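Local structure of Mn transporter subunit (Synechocystis sp. PCC 6803, 3UJP) at residues Asp51-Glu56 with Gln148-Leu153; Thr230-Val235 with Gln259-Arg264; Asp272-Ser275 with Pro280-Thr283. The protein binds manganese at a four-residue site and probably serves as the solute-binding subunit of a manganese uptake transporter. One frame throughout, in Å; residues are numbered along the deposited sequence.

In the fold
From the N terminus, contact 1 comes first: it closes a span of 91 residues by bringing Asp51-Glu56, at the outer strand 54-57 of the four-stranded parallel sheet, to the end of helix 136-153. Contact 2 opens much later and closes 23 residues, setting helix 225-236 beside the loop that leads into strand 264-269. Contact 3 follows in the next loop and closes only the four residues between Ser275 and Pro280, joining the segment of the manganese ligand Asp272 to the one that leads into helix 284-296. The three are strictly in series, none nesting or crossing. Contacts 1 and 2 sit on opposite sides of the chain's centre, their centres about 46 Å apart; contact 3 lies nearest that centre.

Contact 1: Asp51-Glu56 with Gln148-Leu153; sequences DKLVVE and QAFVEL. With ZN (zinc ion), chain H.
Phe150 turns the broad side of its ring to Leu53. The methyl carbon CD1 of Leu53 stands over the middle of that face, 3.6 Å from the centroid of the Phe150 ring and only 3° off its normal, a CH-pi contact. Phenylalanine suits a buried place like this because its flat face takes a methyl group squarely; Val45 and Val48 of helix 39-49 touch the same side chain, and Tyr161 meets its ring edge-to-face. Helix 136-153 thus packs on the beta-alpha-beta unit formed by strand 33-36, helix 39-49 and strand 54-57, at an outer edge of a parallel sheet.

One turn on, the Leu153 N to Ala149 O bond of 3.0 Å belongs to the last turn of the helix. Leu153, its CG anti to the backbone N (chi1 -171°), brings CD2 to 4.2 Å from Leu53 CD1, so a single methyl serves both helix residues. Beside Leu53 the chain turns polar: both carboxylate oxygens of Asp51 lie close to the zinc ion, OD2 at 2.5 Å and OD1 at 2.6 Å, and Asp51 OD1 also takes a salt bridge from Lys52 NZ at 3.0 Å. Glu30 of a neighbouring subunit binds the same zinc.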
# COMPACT_ATOMS: atom_id res chain seq x y z
N ASP A 51 4.34 3.46 -7.07
CA ASP A 51 3.14 2.74 -6.73
C ASP A 51 2.90 1.58 -7.70
O ASP A 51 1.88 0.88 -7.58
CB ASP A 51 1.93 3.68 -6.59
CG ASP A 51 1.82 4.71 -7.70
OD1 ASP A 51 2.17 4.43 -8.87
OD2 ASP A 51 1.34 5.82 -7.41
N LYS A 52 3.86 1.37 -8.61
CA LYS A 52 3.85 0.22 -9.56
C LYS A 52 4.15 -1.20 -9.02
O LYS A 52 3.61 -2.16 -9.54
CB LYS A 52 4.75 0.49 -10.76
CG LYS A 52 4.40 1.72 -11.53
CD LYS A 52 2.94 1.69 -11.97
CE LYS A 52 2.52 2.98 -12.65
NZ LYS A 52 2.74 4.17 -11.76
N LEU A 53 5.02 -1.33 -8.01
CA LEU A 53 5.23 -2.59 -7.28
C LEU A 53 4.96 -2.34 -5.81
O LEU A 53 4.75 -1.20 -5.38
CB LEU A 53 6.67 -3.10 -7.42
CG LEU A 53 7.21 -3.34 -8.84
CD1 LEU A 53 8.60 -3.98 -8.81
CD2 LEU A 53 6.27 -4.19 -9.68
N VAL A 54 4.99 -3.41 -5.03
CA VAL A 54 4.76 -3.25 -3.60
C VAL A 54 5.94 -3.81 -2.83
O VAL A 54 6.13 -5.03 -2.74
CB VAL A 54 3.40 -3.84 -3.11
CG1 VAL A 54 2.85 -4.85 -4.09
CG2 VAL A 54 3.53 -4.42 -1.70
N VAL A 55 6.75 -2.90 -2.31
CA VAL A 55 8.03 -3.26 -1.74
C VAL A 55 7.88 -3.49 -0.28
O VAL A 55 7.18 -2.75 0.41
CB VAL A 55 8.99 -2.13 -1.91
CG1 VAL A 55 10.30 -2.52 -1.27
CG2 VAL A 55 9.15 -1.84 -3.39
N GLU A 56 8.56 -4.52 0.22
CA GLU A 56 8.47 -4.84 1.62
C GLU A 56 9.81 -5.33 2.11
O GLU A 56 10.63 -5.79 1.32
CB GLU A 56 7.40 -5.89 1.81
CG GLU A 56 7.03 -6.19 3.23
CD GLU A 56 5.97 -7.29 3.28
OE1 GLU A 56 5.57 -7.77 2.19
OE2 GLU A 56 5.54 -7.67 4.41
N GLN A 148 17.10 -2.44 -13.65
CA GLN A 148 17.14 -3.59 -14.56
C GLN A 148 16.32 -4.77 -14.05
O GLN A 148 15.73 -5.51 -14.84
CB GLN A 148 18.57 -4.06 -14.80
CG GLN A 148 19.47 -3.08 -15.51
CD GLN A 148 20.92 -3.55 -15.49
OE1 GLN A 148 21.21 -4.71 -15.16
NE2 GLN A 148 21.85 -2.64 -15.82
N ALA A 149 16.31 -4.96 -12.74
CA ALA A 149 15.64 -6.09 -12.13
C ALA A 149 14.14 -5.95 -12.29
O ALA A 149 13.44 -6.95 -12.43
CB ALA A 149 16.00 -6.19 -10.67
N PHE A 150 13.69 -4.69 -12.27
CA PHE A 150 12.26 -4.34 -12.34
C PHE A 150 11.71 -4.33 -13.77
O PHE A 150 10.54 -4.63 -13.97
CB PHE A 150 12.01 -2.97 -11.74
CG PHE A 150 12.03 -2.93 -10.26
CD1 PHE A 150 12.46 -4.00 -9.53
CD2 PHE A 150 11.61 -1.80 -9.59
CE1 PHE A 150 12.47 -3.95 -8.17
CE2 PHE A 150 11.61 -1.74 -8.25
CZ PHE A 150 12.05 -2.82 -7.53
N VAL A 151 12.54 -3.93 -14.74
CA VAL A 151 12.11 -3.94 -16.14
C VAL A 151 11.88 -5.38 -16.62
O VAL A 151 10.91 -5.64 -17.36
CB VAL A 151 13.11 -3.23 -17.07
CG1 VAL A 151 13.48 -1.89 -16.52
CG2 VAL A 151 14.36 -4.09 -17.28
N GLU A 152 12.76 -6.29 -16.20
CA GLU A 152 12.60 -7.71 -16.48
C GLU A 152 11.47 -8.28 -15.66
O GLU A 152 10.64 -9.01 -16.17
CB GLU A 152 13.87 -8.48 -16.18
CG GLU A 152 15.08 -7.96 -16.93
CD GLU A 152 16.35 -8.64 -16.47
OE1 GLU A 152 16.24 -9.59 -15.68
OE2 GLU A 152 17.46 -8.22 -16.89
N LEU A 153 11.42 -7.92 -14.38
CA LEU A 153 10.28 -8.37 -13.56
C LEU A 153 8.94 -7.96 -14.18
O LEU A 153 8.07 -8.82 -14.41
CB LEU A 153 10.35 -7.89 -12.10
CG LEU A 153 9.23 -8.61 -11.31
CD1 LEU A 153 9.55 -10.12 -11.15
CD2 LEU A 153 8.87 -8.00 -9.96
ZN ZN H . 1.18 6.69 -9.73

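Contact 2: Thr230-Val235 with Gln259-Arg264; sequences TVIEEV and QATGAR
Van der Waals contact carries this meeting of Val235 and Ile232 with Thr261 and Ala260; no hydrogen bond crosses it. Val235 and Thr261 reach for each other tip to tip, the one methyl CG1 of Val235 lying 3.3 Å from Thr261 OG1 and 3.5 Å from Thr261 CG2. Threonine fits this partly exposed place because it offers a methyl and a hydroxyl side by side, whereas the buried Val235 adds a compact branched group that also touches Val240 and Ile243. Ile232 passes Thr261 in the opposite direction: its CG2, roughly anti to the backbone N (chi1 -87° for CG1), comes to 4.1 Å from Thr261 OG1. The longer branch continues past the threonine and sets CD1 4.3 Å from Ala260 CB, where a small methyl is all the loop presents.

Among backbone features, the helix is held by its own bonds, such as Val235 N to Val231 O at 3.1 Å. The loop turns at Gly262; with phi at 103° a beta carbon would be jammed against the carbonyl O of Thr261, which by itself explains the glycine. After it, backbone bonds from Arg264 to Pro241 and Ile243 start the pairing of strand 264-269 with strand 242-246.

Helix 225-236 therefore lies against the end of a crossover that runs from strand 242-246 through helix 252-256 to the parallel strand 264-269, the layered alpha/beta build expected of the C-terminal lobe in metal-binding proteins of this family.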
# COMPACT_ATOMS: atom_id res chain seq x y z
N THR A 230 42.04 -0.34 21.88
CA THR A 230 42.66 0.21 20.69
C THR A 230 41.99 1.51 20.30
O THR A 230 42.64 2.47 19.90
CB THR A 230 42.54 -0.74 19.49
OG1 THR A 230 43.32 -1.93 19.70
CG2 THR A 230 42.98 -0.03 18.21
N VAL A 231 40.67 1.54 20.41
CA VAL A 231 39.94 2.75 20.11
C VAL A 231 40.25 3.86 21.13
O VAL A 231 40.33 5.04 20.77
CB VAL A 231 38.43 2.49 20.06
CG1 VAL A 231 37.66 3.79 20.11
CG2 VAL A 231 38.10 1.69 18.81
N ILE A 232 40.43 3.50 22.39
CA ILE A 232 40.74 4.50 23.40
C ILE A 232 42.11 5.14 23.13
O ILE A 232 42.36 6.28 23.51
CB ILE A 232 40.61 3.91 24.84
CG1 ILE A 232 39.16 4.05 25.30
CG2 ILE A 232 41.52 4.60 25.81
CD1 ILE A 232 38.84 3.38 26.62
N GLU A 233 42.99 4.43 22.43
CA GLU A 233 44.32 4.96 22.16
C GLU A 233 44.37 5.76 20.86
O GLU A 233 45.00 6.80 20.82
CB GLU A 233 45.40 3.87 22.20
CG GLU A 233 45.58 3.04 20.94
CD GLU A 233 46.26 1.70 21.23
OE1 GLU A 233 46.31 1.31 22.42
OE2 GLU A 233 46.74 1.04 20.27
N GLU A 234 43.68 5.30 19.84
CA GLU A 234 43.65 6.04 18.60
C GLU A 234 43.00 7.38 18.82
O GLU A 234 43.33 8.34 18.15
CB GLU A 234 43.00 5.26 17.49
CG GLU A 234 43.94 4.33 16.77
CD GLU A 234 45.04 5.06 16.05
OE1 GLU A 234 46.22 4.72 16.22
OE2 GLU A 234 44.71 5.97 15.28
N VAL A 235 42.05 7.46 19.72
CA VAL A 235 41.42 8.75 19.93
C VAL A 235 42.35 9.79 20.52
O VAL A 235 42.52 10.87 19.98
CB VAL A 235 40.34 8.62 20.97
CG1 VAL A 235 40.64 9.57 22.09
CG2 VAL A 235 39.01 8.91 20.39
N GLN A 259 33.70 7.94 28.50
CA GLN A 259 33.82 8.39 29.89
C GLN A 259 35.22 8.12 30.43
O GLN A 259 35.46 8.24 31.63
CB GLN A 259 32.77 7.70 30.76
CG GLN A 259 31.41 8.38 30.76
CD GLN A 259 30.45 7.76 29.77
OE1 GLN A 259 29.87 8.45 28.93
NE2 GLN A 259 30.26 6.45 29.88
N ALA A 260 36.13 7.74 29.54
CA ALA A 260 37.51 7.46 29.93
C ALA A 260 38.50 8.16 29.01
O ALA A 260 39.69 8.24 29.31
CB ALA A 260 37.76 5.95 29.93
N THR A 261 38.00 8.67 27.89
CA THR A 261 38.84 9.37 26.92
C THR A 261 38.62 10.88 26.99
O THR A 261 39.54 11.67 26.78
CB THR A 261 38.57 8.89 25.49
OG1 THR A 261 39.72 8.19 24.99
CG2 THR A 261 38.27 10.07 24.57
N GLY A 262 37.38 11.28 27.28
CA GLY A 262 37.04 12.69 27.38
C GLY A 262 36.29 13.18 26.16
O GLY A 262 35.78 14.31 26.14
N ALA A 263 36.21 12.34 25.13
CA ALA A 263 35.51 12.70 23.90
C ALA A 263 34.00 12.83 24.15
O ALA A 263 33.46 12.24 25.10
CB ALA A 263 35.81 11.69 22.82
N ARG A 264 33.32 13.62 23.33
CA ARG A 264 31.87 13.77 23.45
C ARG A 264 31.24 12.59 22.72
O ARG A 264 31.64 12.26 21.60
CB ARG A 264 31.43 15.12 22.84
CG ARG A 264 30.16 15.76 23.47
CD ARG A 264 28.90 14.92 23.21
NE ARG A 264 27.81 15.64 22.54
CZ ARG A 264 27.85 16.11 21.30
NH1 ARG A 264 26.79 16.73 20.78
NH2 ARG A 264 28.96 16.00 20.56

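Contact 3: Asp272-Ser275 with Pro280-Thr283; sequences DSLS and PVPT. With MN (manganese (II) ion), chain D.
Two pieces of one irregular loop are tied together where Ser275 N donates to Val281 O, 2.6 Å away, through a bent hydrogen bond (N-H...O angle 144°) that arrives tilted 22° from the carbonyl plane. Val281 has a left-handed backbone conformation, uncommon for a beta-branched residue.

Leu274 lies against the same stretch of backbone. Its CG, beside the backbone N and anti to the carbonyl carbon (chi1 -40°), carries one branch to each of two partners: CD1 comes to 3.7 Å from Pro282 O, and CD2 to 4.3 Å from Val281 CG1. A leucine suits this buried spot because Val281 and Val40 of helix 39-49 give it apolar neighbours, with Asp43 of that helix also alongside, while Val281 turns to Leu287 and Tyr290 of helix 284-296. The loop leaves strand 264-269 of the C-terminal lobe and touches helix 39-49 of the N-terminal one, so it probably bridges the lobes beside the cleft where, as in related solute-binding proteins, the metal is held.

Asp272 ties the segment to the manganese site: its OD2 binds the ion at 1.9 Å, whereas Asp272 OD1 stays 2.9 Å away, so one oxygen does the binding. His66, His131 and Glu197 complete the residues of the site. Next along, Ser273 OG gives a hydrogen bond to Leu274 O at 3.0 Å; serine's short side chain lets the hydroxyl reach the carbonyl of the next residue. At the far end Thr283 is the N-cap of helix 284-296, its OG1 bonded to Asp286 N.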
# COMPACT_ATOMS: atom_id res chain seq x y z
N ASP A 272 22.79 0.33 8.87
CA ASP A 272 22.18 -0.94 8.53
C ASP A 272 20.66 -0.88 8.67
O ASP A 272 19.98 -1.87 8.45
CB ASP A 272 22.77 -2.05 9.40
CG ASP A 272 24.26 -2.34 9.07
OD1 ASP A 272 24.75 -1.92 8.02
OD2 ASP A 272 24.93 -3.01 9.86
N SER A 273 20.15 0.29 9.04
CA SER A 273 18.71 0.47 9.21
C SER A 273 18.36 1.94 9.42
O SER A 273 19.14 2.70 10.00
CB SER A 273 18.20 -0.36 10.39
OG SER A 273 17.11 0.28 11.03
N LEU A 274 17.16 2.30 8.98
CA LEU A 274 16.64 3.65 9.07
C LEU A 274 15.94 3.86 10.36
O LEU A 274 16.13 3.09 11.28
CB LEU A 274 15.63 3.90 7.97
CG LEU A 274 15.85 3.37 6.57
CD1 LEU A 274 14.67 3.65 5.76
CD2 LEU A 274 17.02 4.01 5.95
N SER A 275 15.11 4.89 10.43
CA SER A 275 14.37 5.20 11.65
C SER A 275 12.86 5.18 11.40
O SER A 275 12.41 4.88 10.29
CB SER A 275 14.79 6.57 12.20
OG SER A 275 14.66 6.61 13.61
N PRO A 280 15.09 11.00 13.08
CA PRO A 280 15.76 11.36 11.82
C PRO A 280 15.84 10.15 10.90
O PRO A 280 15.44 9.06 11.32
CB PRO A 280 17.16 11.72 12.29
CG PRO A 280 17.37 10.89 13.50
CD PRO A 280 16.05 10.66 14.14
N VAL A 281 16.33 10.31 9.68
CA VAL A 281 16.54 9.13 8.84
C VAL A 281 15.29 8.24 8.67
O VAL A 281 15.34 7.05 8.96
CB VAL A 281 17.64 8.21 9.44
CG1 VAL A 281 18.26 7.39 8.37
CG2 VAL A 281 18.70 9.01 10.14
N PRO A 282 14.16 8.80 8.22
CA PRO A 282 13.09 7.89 7.86
C PRO A 282 13.26 7.46 6.40
O PRO A 282 12.49 6.61 5.95
CB PRO A 282 11.86 8.76 8.01
CG PRO A 282 12.34 10.11 7.54
CD PRO A 282 13.77 10.21 8.02
N THR A 283 14.25 8.01 5.68
CA THR A 283 14.52 7.60 4.30
C THR A 283 16.01 7.49 3.92
O THR A 283 16.85 8.07 4.58
CB THR A 283 13.77 8.50 3.28
OG1 THR A 283 14.55 9.66 2.92
CG2 THR A 283 12.38 8.88 3.83
MN MN D . 26.76 -3.43 9.39